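Local coordinates for branched-chain alpha-ketoacid decarboxylase (Lactococcus lactis, PDB 2VBF), which uses thiamine diphosphate and magnesium and probably decarboxylates branched-chain and aromatic alpha-keto acids to the corresponding aldehydes, at residues Q250-T255 against L273-G278; Q229-I234 against I356-Q361; K132-T137 against G141-F146. All blocks are in the same frame, centred on the assembly; numbering follows the deposited sequence.

Contact 1: Q250-T255 against L273-G278; sequences QFVSET and LPSFLG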
loop_
_atom_site.group_PDB
_atom_site.type_symbol
_atom_site.label_atom_id
_atom_site.label_comp_id
_atom_site.label_asym_id
_atom_site.label_seq_id
_atom_site.Cartn_x
_atom_site.Cartn_y
_atom_site.Cartn_z
ATOM N N GLN A 250 -36.037 -1.084 13.587
ATOM C CA GLN A 250 -37.233 -0.679 14.343
ATOM C C GLN A 250 -38.433 -0.499 13.415
ATOM O O GLN A 250 -39.533 -0.958 13.720
ATOM C CB GLN A 250 -36.986 0.615 15.134
ATOM C CG GLN A 250 -38.109 0.981 16.124
ATOM C CD GLN A 250 -37.786 2.214 16.963
ATOM O OE1 GLN A 250 -37.701 3.322 16.447
ATOM N NE2 GLN A 250 -37.619 2.020 18.269
ATOM N N PHE A 251 -38.226 0.181 12.292
ATOM C CA PHE A 251 -39.293 0.364 11.286
ATOM C C PHE A 251 -39.862 -0.974 10.793
ATOM O O PHE A 251 -41.080 -1.191 10.784
ATOM C CB PHE A 251 -38.769 1.180 10.104
ATOM C CG PHE A 251 -39.745 1.304 8.964
ATOM C CD1 PHE A 251 -40.968 1.942 9.152
ATOM C CD2 PHE A 251 -39.443 0.790 7.707
ATOM C CE1 PHE A 251 -41.875 2.075 8.107
ATOM C CE2 PHE A 251 -40.353 0.917 6.651
ATOM C CZ PHE A 251 -41.566 1.557 6.859
ATOM N N VAL A 252 -38.976 -1.878 10.402
ATOM C CA VAL A 252 -39.384 -3.199 9.908
ATOM C C VAL A 252 -40.059 -4.020 11.004
ATOM O O VAL A 252 -41.028 -4.736 10.739
ATOM C CB VAL A 252 -38.164 -3.969 9.309
ATOM C CG1 VAL A 252 -38.507 -5.413 9.015
ATOM C CG2 VAL A 252 -37.670 -3.243 8.065
ATOM N N SER A 253 -39.537 -3.918 12.230
ATOM C CA SER A 253 -40.091 -4.609 13.382
ATOM C C SER A 253 -41.553 -4.202 13.608
ATOM O O SER A 253 -42.432 -5.049 13.764
ATOM C CB SER A 253 -39.254 -4.261 14.626
ATOM O OG SER A 253 -39.708 -4.946 15.761
ATOM N N GLU A 254 -41.786 -2.892 13.628
ATOM C CA GLU A 254 -43.102 -2.333 13.960
ATOM C C GLU A 254 -44.140 -2.645 12.870
ATOM O O GLU A 254 -45.303 -2.935 13.178
ATOM C CB GLU A 254 -42.992 -0.821 14.220
ATOM C CG GLU A 254 -42.201 -0.492 15.498
ATOM C CD GLU A 254 -41.867 0.998 15.696
ATOM O OE1 GLU A 254 -41.998 1.782 14.744
ATOM O OE2 GLU A 254 -41.452 1.377 16.821
ATOM N N THR A 255 -43.708 -2.603 11.614
ATOM C CA THR A 255 -44.602 -2.774 10.449
ATOM C C THR A 255 -44.719 -4.218 9.936
ATOM O O THR A 255 -45.609 -4.512 9.133
ATOM C CB THR A 255 -44.120 -1.925 9.257
ATOM O OG1 THR A 255 -42.804 -2.354 8.879
ATOM C CG2 THR A 255 -44.088 -0.450 9.610
ATOM N N LEU A 273 -34.852 -10.760 12.878
ATOM C CA LEU A 273 -36.241 -10.336 12.634
ATOM C C LEU A 273 -37.059 -11.387 11.901
ATOM O O LEU A 273 -36.583 -11.988 10.940
ATOM C CB LEU A 273 -36.270 -9.039 11.829
ATOM C CG LEU A 273 -35.670 -7.786 12.462
ATOM C CD1 LEU A 273 -35.960 -6.583 11.602
ATOM C CD2 LEU A 273 -36.206 -7.600 13.869
ATOM N N PRO A 274 -38.314 -11.614 12.347
ATOM C CA PRO A 274 -39.111 -12.650 11.709
ATOM C C PRO A 274 -39.383 -12.376 10.230
ATOM O O PRO A 274 -39.541 -13.322 9.470
ATOM C CB PRO A 274 -40.421 -12.655 12.524
ATOM C CG PRO A 274 -40.456 -11.378 13.219
ATOM C CD PRO A 274 -39.037 -10.964 13.452
ATOM N N SER A 275 -39.405 -11.101 9.835
ATOM C CA SER A 275 -39.664 -10.715 8.443
ATOM C C SER A 275 -38.401 -10.612 7.569
ATOM O O SER A 275 -38.516 -10.294 6.389
ATOM C CB SER A 275 -40.421 -9.387 8.390
ATOM O OG SER A 275 -39.604 -8.314 8.795
ATOM N N PHE A 276 -37.220 -10.882 8.134
ATOM C CA PHE A 276 -35.986 -10.923 7.333
ATOM C C PHE A 276 -35.957 -12.227 6.534
ATOM O O PHE A 276 -36.027 -13.326 7.112
ATOM C CB PHE A 276 -34.718 -10.774 8.198
ATOM C CG PHE A 276 -33.439 -10.915 7.410
ATOM C CD1 PHE A 276 -33.002 -9.882 6.594
ATOM C CD2 PHE A 276 -32.690 -12.085 7.457
ATOM C CE1 PHE A 276 -31.839 -10.005 5.829
ATOM C CE2 PHE A 276 -31.519 -12.214 6.696
ATOM C CZ PHE A 276 -31.100 -11.168 5.885
ATOM N N LEU A 277 -35.848 -12.100 5.208
ATOM C CA LEU A 277 -35.964 -13.224 4.278
ATOM C C LEU A 277 -34.638 -13.964 4.060
ATOM O O LEU A 277 -34.620 -15.174 3.886
ATOM C CB LEU A 277 -36.504 -12.742 2.917
ATOM C CG LEU A 277 -37.888 -12.074 2.903
ATOM C CD1 LEU A 277 -38.245 -11.527 1.512
ATOM C CD2 LEU A 277 -38.962 -13.044 3.379
ATOM N N GLY A 278 -33.531 -13.231 4.093
ATOM C CA GLY A 278 -32.249 -13.745 3.650
ATOM C C GLY A 278 -31.592 -12.735 2.725
ATOM O O GLY A 278 -32.059 -11.592 2.585
#
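Ser275 OG hydrogen-bonds to Leu257 O, just after helix 245-255, and Val252 CG1 touches it at 3.1 Å, a close approach of a methyl to a hydroxyl. That methyl is shared, since Val252 CG1 also meets Leu273 CD1 at 3.8 Å, the two side chains crossing at a slant. Val252 can serve both partners because CG1 lies opposite the backbone N (chi1 170°), which leaves the other methyl, CG2, beside that N. On the facing segment a type I turn runs from Leu273 to Phe276, closed by Phe276 N to Leu273 O at 3.1 Å, and it turns Leu273 and Ser275 to the same helix. This is a helix packed over the edge of the parallel part of a mixed sheet: helix 245-255 belongs to the crossover between strands 231-235 and 259-261, and strand 276-279 extends the sheet beyond them. Val252 and Ser275 both rest on Ile259 of the neighbouring strand. At the end of the helix, Phe251 O accepts from Thr255 N and, at 2.8 Å, from Thr255 OG1, the two donors arriving from opposite faces of its carbonyl plane.

Contact 2: Q229-I234 against I356-Q361; sequences QKPVVI and IEYEGQ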
loop_
_atom_site.group_PDB
_atom_site.type_symbol
_atom_site.label_atom_id
_atom_site.label_comp_id
_atom_site.label_asym_id
_atom_site.label_seq_id
_atom_site.Cartn_x
_atom_site.Cartn_y
_atom_site.Cartn_z
ATOM N N GLN A 229 -49.986 -5.562 -1.454
ATOM C CA GLN A 229 -50.358 -6.885 -0.958
ATOM C C GLN A 229 -49.108 -7.705 -0.622
ATOM O O GLN A 229 -49.158 -8.631 0.185
ATOM C CB GLN A 229 -51.178 -7.638 -2.015
ATOM C CG GLN A 229 -52.414 -6.893 -2.535
ATOM C CD GLN A 229 -53.279 -7.755 -3.455
ATOM O OE1 GLN A 229 -52.872 -8.110 -4.566
ATOM N NE2 GLN A 229 -54.482 -8.088 -2.995
ATOM N N LYS A 230 -47.992 -7.376 -1.279
ATOM C CA LYS A 230 -46.732 -8.076 -1.079
ATOM C C LYS A 230 -45.550 -7.110 -1.214
ATOM O O LYS A 230 -44.805 -7.166 -2.188
ATOM C CB LYS A 230 -46.597 -9.217 -2.083
ATOM C CG LYS A 230 -45.527 -10.237 -1.743
ATOM C CD LYS A 230 -45.527 -11.326 -2.792
ATOM C CE LYS A 230 -44.574 -12.440 -2.488
ATOM N NZ LYS A 230 -44.921 -13.621 -3.346
ATOM N N PRO A 231 -45.386 -6.228 -0.229
ATOM C CA PRO A 231 -44.258 -5.310 -0.273
ATOM C C PRO A 231 -42.964 -6.011 0.107
ATOM O O PRO A 231 -42.985 -7.008 0.832
ATOM C CB PRO A 231 -44.617 -4.276 0.794
ATOM C CG PRO A 231 -45.364 -5.058 1.810
ATOM C CD PRO A 231 -46.189 -6.046 0.995
ATOM N N VAL A 232 -41.838 -5.486 -0.361
ATOM C CA VAL A 232 -40.540 -5.936 0.128
ATOM C C VAL A 232 -39.624 -4.718 0.259
ATOM O O VAL A 232 -39.637 -3.807 -0.580
ATOM C CB VAL A 232 -39.908 -7.036 -0.777
ATOM C CG1 VAL A 232 -39.449 -6.457 -2.108
ATOM C CG2 VAL A 232 -38.722 -7.738 -0.052
ATOM N N VAL A 233 -38.878 -4.682 1.361
ATOM C CA VAL A 233 -37.861 -3.664 1.590
ATOM C C VAL A 233 -36.509 -4.292 1.276
ATOM O O VAL A 233 -36.251 -5.439 1.639
ATOM C CB VAL A 233 -37.871 -3.174 3.049
ATOM C CG1 VAL A 233 -36.822 -2.060 3.260
ATOM C CG2 VAL A 233 -39.257 -2.688 3.429
ATOM N N ILE A 234 -35.656 -3.561 0.567
ATOM C CA ILE A 234 -34.280 -3.993 0.366
ATOM C C ILE A 234 -33.375 -2.919 0.986
ATOM O O ILE A 234 -33.415 -1.759 0.570
ATOM C CB ILE A 234 -33.927 -4.205 -1.137
ATOM C CG1 ILE A 234 -34.988 -5.064 -1.840
ATOM C CG2 ILE A 234 -32.519 -4.815 -1.272
ATOM C CD1 ILE A 234 -34.697 -5.326 -3.318
ATOM N N ILE A 356 -49.079 1.082 9.190
ATOM C CA ILE A 356 -48.552 0.113 8.234
ATOM C C ILE A 356 -48.337 -1.214 8.943
ATOM O O ILE A 356 -47.575 -1.291 9.913
ATOM C CB ILE A 356 -47.228 0.584 7.580
ATOM C CG1 ILE A 356 -47.435 1.912 6.842
ATOM C CG2 ILE A 356 -46.716 -0.483 6.618
ATOM C CD1 ILE A 356 -46.155 2.661 6.520
ATOM N N GLU A 357 -49.005 -2.256 8.457
ATOM C CA GLU A 357 -48.892 -3.580 9.039
ATOM C C GLU A 357 -49.050 -4.658 7.967
ATOM O O GLU A 357 -50.138 -4.855 7.420
ATOM C CB GLU A 357 -49.929 -3.763 10.151
ATOM C CG GLU A 357 -49.738 -5.036 10.956
ATOM C CD GLU A 357 -50.830 -5.254 11.995
ATOM O OE1 GLU A 357 -51.502 -4.272 12.398
ATOM O OE2 GLU A 357 -51.008 -6.422 12.402
ATOM N N TYR A 358 -47.950 -5.341 7.656
ATOM C CA TYR A 358 -47.979 -6.471 6.734
ATOM C C TYR A 358 -48.663 -7.664 7.409
ATOM O O TYR A 358 -48.283 -8.049 8.513
ATOM C CB TYR A 358 -46.566 -6.858 6.310
ATOM C CG TYR A 358 -46.513 -8.028 5.362
ATOM C CD1 TYR A 358 -47.008 -7.928 4.061
ATOM C CD2 TYR A 358 -45.967 -9.240 5.759
ATOM C CE1 TYR A 358 -46.961 -9.007 3.191
ATOM C CE2 TYR A 358 -45.915 -10.316 4.900
ATOM C CZ TYR A 358 -46.405 -10.195 3.618
ATOM O OH TYR A 358 -46.327 -11.293 2.790
ATOM N N GLU A 359 -49.649 -8.254 6.732
ATOM C CA GLU A 359 -50.437 -9.357 7.289
ATOM C C GLU A 359 -50.256 -10.685 6.538
ATOM O O GLU A 359 -50.965 -11.653 6.804
ATOM C CB GLU A 359 -51.925 -8.970 7.289
ATOM C CG GLU A 359 -52.242 -7.739 8.127
ATOM C CD GLU A 359 -53.711 -7.338 8.047
ATOM O OE1 GLU A 359 -54.137 -6.798 7.002
ATOM O OE2 GLU A 359 -54.437 -7.560 9.038
ATOM N N GLY A 360 -49.324 -10.728 5.595
ATOM C CA GLY A 360 -49.078 -11.920 4.812
ATOM C C GLY A 360 -48.007 -12.779 5.436
ATOM O O GLY A 360 -47.634 -12.596 6.592
ATOM N N GLN A 361 -47.518 -13.722 4.643
ATOM C CA GLN A 361 -46.515 -14.669 5.077
ATOM C C GLN A 361 -45.155 -14.245 4.545
ATOM O O GLN A 361 -45.052 -13.348 3.707
ATOM C CB GLN A 361 -46.853 -16.067 4.556
ATOM C CG GLN A 361 -48.150 -16.647 5.114
ATOM C CD GLN A 361 -48.138 -16.729 6.630
ATOM O OE1 GLN A 361 -48.911 -16.040 7.308
ATOM N NE2 GLN A 361 -47.241 -17.552 7.173
HETATM O O HOH W 1 -48.239 -11.761 0.271
#
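With chi1 at 180°, Tyr358 extends its ring away from its own backbone N, and chi2 of 68° turns the ring so that the CD1-CE1 side meets Pro231 and Gln229. Pro231 CD lies 3.7 Å from Tyr358 CD1, with Pro231 CG slightly farther from the same carbon, the proline ring lying oblique to the phenol. Next along the ring, Gln229 O sits at the edge, near the ring plane, 3.7 Å from Tyr358 CE1, so the carbonyl faces the slightly positive rim of hydrogens.

The other determinant of the ring's position is its own loop, which folds back over it. Gly360 N stands 3.4 Å above the ring plane, over its centre, and Tyr358 OH donates to Gln361 O at 2.6 Å, in the carbonyl plane and on a lone pair. A short chain segment thus covers one ring face and ties down the hydroxyl, which should restrict rotation of the phenol. Tyr358 joins the loop after helix 343-348 to the chain leading into strand 231-235 of the mixed sheet, with Pro231 also resting on Leu225 of helix 212-227 and on Leu257. Asp297 accepts from the backbone N-H groups of Gln229 and Lys230.

No direct hydrogen bond crosses between the segments. Water 1 spans them instead, donating to Gln229 O at 3.3 Å and to Tyr358 OH at 3.2 Å, so the phenol oxygen gives one bond to its own loop and accepts another from the water.

Contact 3: K132-T137 against G141-F146; sequences KFVHHT and GDFKHF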
loop_
_atom_site.group_PDB
_atom_site.type_symbol
_atom_site.label_atom_id
_atom_site.label_comp_id
_atom_site.label_asym_id
_atom_site.label_seq_id
_atom_site.Cartn_x
_atom_site.Cartn_y
_atom_site.Cartn_z
ATOM N N LYS A 132 11.314 23.772 -1.724
ATOM C CA LYS A 132 12.507 22.998 -1.364
ATOM C C LYS A 132 12.376 21.532 -1.782
ATOM O O LYS A 132 11.294 20.941 -1.687
ATOM C CB LYS A 132 12.770 23.080 0.146
ATOM C CG LYS A 132 13.085 24.486 0.666
ATOM C CD LYS A 132 14.203 25.182 -0.104
ATOM C CE LYS A 132 15.574 24.545 0.145
ATOM N NZ LYS A 132 16.641 25.136 -0.721
ATOM N N PHE A 133 13.499 20.961 -2.211
ATOM C CA PHE A 133 13.595 19.556 -2.596
ATOM C C PHE A 133 13.776 18.710 -1.346
ATOM O O PHE A 133 14.871 18.226 -1.043
ATOM C CB PHE A 133 14.781 19.361 -3.559
ATOM C CG PHE A 133 14.588 19.960 -4.943
ATOM C CD1 PHE A 133 13.480 20.754 -5.266
ATOM C CD2 PHE A 133 15.532 19.720 -5.928
ATOM C CE1 PHE A 133 13.318 21.287 -6.546
ATOM C CE2 PHE A 133 15.373 20.248 -7.201
ATOM C CZ PHE A 133 14.274 21.033 -7.511
ATOM N N VAL A 134 12.695 18.558 -0.590
ATOM C CA VAL A 134 12.723 17.790 0.636
ATOM C C VAL A 134 12.221 16.352 0.450
ATOM O O VAL A 134 11.539 15.997 -0.536
ATOM C CB VAL A 134 11.906 18.473 1.749
ATOM C CG1 VAL A 134 12.582 19.804 2.172
ATOM C CG2 VAL A 134 10.426 18.677 1.308
ATOM N N HIS A 135 12.550 15.527 1.436
ATOM C CA HIS A 135 12.138 14.135 1.426
ATOM C C HIS A 135 10.621 13.985 1.320
ATOM O O HIS A 135 9.862 14.814 1.831
ATOM C CB HIS A 135 12.686 13.386 2.651
ATOM C CG HIS A 135 12.170 13.880 3.970
ATOM N ND1 HIS A 135 12.714 14.962 4.630
ATOM C CD2 HIS A 135 11.184 13.413 4.771
ATOM C CE1 HIS A 135 12.072 15.150 5.768
ATOM N NE2 HIS A 135 11.145 14.220 5.885
ATOM N N HIS A 136 10.213 12.905 0.654
ATOM C CA HIS A 136 8.820 12.571 0.361
ATOM C C HIS A 136 8.206 13.504 -0.691
ATOM O O HIS A 136 6.994 13.697 -0.702
ATOM C CB HIS A 136 7.888 12.536 1.589
ATOM C CG HIS A 136 8.389 11.752 2.761
ATOM N ND1 HIS A 136 9.313 10.730 2.670
ATOM C CD2 HIS A 136 8.038 11.825 4.068
ATOM C CE1 HIS A 136 9.537 10.240 3.880
ATOM N NE2 HIS A 136 8.772 10.884 4.744
ATOM N N THR A 137 9.037 14.080 -1.563
ATOM C CA THR A 137 8.553 14.843 -2.718
ATOM C C THR A 137 9.184 14.312 -4.000
ATOM O O THR A 137 10.078 13.462 -3.951
ATOM C CB THR A 137 8.850 16.364 -2.601
ATOM O OG1 THR A 137 10.240 16.632 -2.814
ATOM C CG2 THR A 137 8.428 16.881 -1.226
ATOM N N GLY A 141 9.541 20.900 -6.163
ATOM C CA GLY A 141 9.028 22.053 -5.415
ATOM C C GLY A 141 7.515 22.131 -5.304
ATOM O O GLY A 141 6.984 23.100 -4.758
ATOM N N ASP A 142 6.810 21.103 -5.783
ATOM C CA ASP A 142 5.345 21.094 -5.823
ATOM C C ASP A 142 4.780 20.185 -4.741
ATOM O O ASP A 142 4.978 18.962 -4.749
ATOM C CB ASP A 142 4.872 20.649 -7.204
ATOM C CG ASP A 142 3.374 20.808 -7.421
ATOM O OD1 ASP A 142 2.582 20.890 -6.451
ATOM O OD2 ASP A 142 2.981 20.865 -8.606
ATOM N N PHE A 143 4.074 20.799 -3.802
ATOM C CA PHE A 143 3.535 20.116 -2.639
ATOM C C PHE A 143 2.037 19.837 -2.766
ATOM O O PHE A 143 1.396 19.457 -1.795
ATOM C CB PHE A 143 3.882 20.890 -1.362
ATOM C CG PHE A 143 5.361 20.977 -1.106
ATOM C CD1 PHE A 143 5.986 20.082 -0.256
ATOM C CD2 PHE A 143 6.139 21.939 -1.742
ATOM C CE1 PHE A 143 7.346 20.144 -0.046
ATOM C CE2 PHE A 143 7.507 21.996 -1.530
ATOM C CZ PHE A 143 8.104 21.089 -0.680
ATOM N N LYS A 144 1.513 19.957 -3.982
ATOM C CA LYS A 144 0.086 19.815 -4.219
ATOM C C LYS A 144 -0.323 18.614 -5.061
ATOM O O LYS A 144 -1.522 18.370 -5.193
ATOM C CB LYS A 144 -0.458 21.112 -4.834
ATOM C CG LYS A 144 -0.328 22.289 -3.877
ATOM C CD LYS A 144 -0.836 23.594 -4.454
ATOM C CE LYS A 144 -1.155 24.615 -3.341
ATOM N NZ LYS A 144 0.034 25.118 -2.591
ATOM N N HIS A 145 0.647 17.864 -5.600
ATOM C CA HIS A 145 0.367 16.695 -6.445
ATOM C C HIS A 145 -0.475 15.657 -5.707
ATOM O O HIS A 145 -1.397 15.075 -6.267
ATOM C CB HIS A 145 1.632 15.932 -6.844
ATOM C CG HIS A 145 2.571 16.663 -7.738
ATOM N ND1 HIS A 145 2.195 17.206 -8.950
ATOM C CD2 HIS A 145 3.906 16.861 -7.632
ATOM C CE1 HIS A 145 3.255 17.741 -9.534
ATOM N NE2 HIS A 145 4.307 17.533 -8.761
ATOM N N PHE A 146 -0.110 15.385 -4.456
ATOM C CA PHE A 146 -0.665 14.224 -3.763
ATOM C C PHE A 146 -2.115 14.499 -3.369
ATOM O O PHE A 146 -2.952 13.612 -3.473
ATOM C CB PHE A 146 0.255 13.763 -2.618
ATOM C CG PHE A 146 1.710 13.632 -3.043
ATOM C CD1 PHE A 146 2.035 12.994 -4.231
ATOM C CD2 PHE A 146 2.742 14.165 -2.278
ATOM C CE1 PHE A 146 3.349 12.901 -4.648
ATOM C CE2 PHE A 146 4.063 14.060 -2.703
ATOM C CZ PHE A 146 4.356 13.441 -3.886
HETATM O O HOH W 2 10.292 19.246 -3.907
#
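Phe143 packs tightly against the loop 132-137, its ring wedged among Lys132, Val134 and Thr137. Val134 CG2 lies in the ring plane at the edge, 3.7 Å from Phe143 CE1, the side chains crossing at about a right angle. Thr137 CG2 comes obliquely to the same carbon at 3.6 Å. At the next ring atom, Lys132 O meets the edge, 3.3 Å from Phe143 CZ. Phe143 CG is placed opposite its carbonyl carbon (chi1 -63°), and the ring reaches back to the preceding loop.

The other end is looser. Phe133, the centre of an inverse gamma turn, passes obliquely by Gly141 N, whose N-H is spent on a water. Lys132, Phe133 and Gly141 are all partly exposed here, although Phe314 of the second subunit, in a cation-pi contact with Lys132, and Leu306 of that subunit, against Phe133, partly cover this more open side. The segments are joined on it by water 2, which donates to Lys132 O and, at 2.8 Å, to Thr137 OG1, and accepts from Gly141 N at 2.9 Å. Thr137 OG1 in turn donates to Val134 O at 2.7 Å, in the carbonyl plane, and is also bonded to Ala139 N. Past Gly141, an Asx turn, with Lys144 N on Asp142 OD1, leads into helix 145-149.

His136 belongs to the thiamine diphosphate pocket: its side chain touches the cofactor, and its ND1 bonds to Trp424 O of the second subunit. Its carbonyl oxygen turns to Phe146 instead, His136 O lying 3.6 Å from Phe146 CE2, obliquely to that ring. That oxygen is buried without a hydrogen-bonding partner in the model, and any compensation from the ring C-H groups of Phe146 would be weak, while the conventional bonds are made by the threonine and the water.

In the fold
Contacts 1 and 2 belong together, with centres 10 Å apart on one mixed sheet, and contact 1 is nested along the chain within the loop that contact 2 closes. A probable hydrogen bond joins them, Thr255 O to Tyr358 N at 2.9 Å, which would tie the end of the helix to the tyrosine loop; Leu277 CD1 also packs on Val232 CG2 at 4.1 Å. Contact 3 lies on the opposite side of the chain's centre, its own centre 54 Å from contact 1 and 58 Å from contact 2, and nowhere nearer than about 34 Å. It alone reaches a cofactor, with the His136 side chain about 3 Å from thiamine diphosphate at the subunit interface.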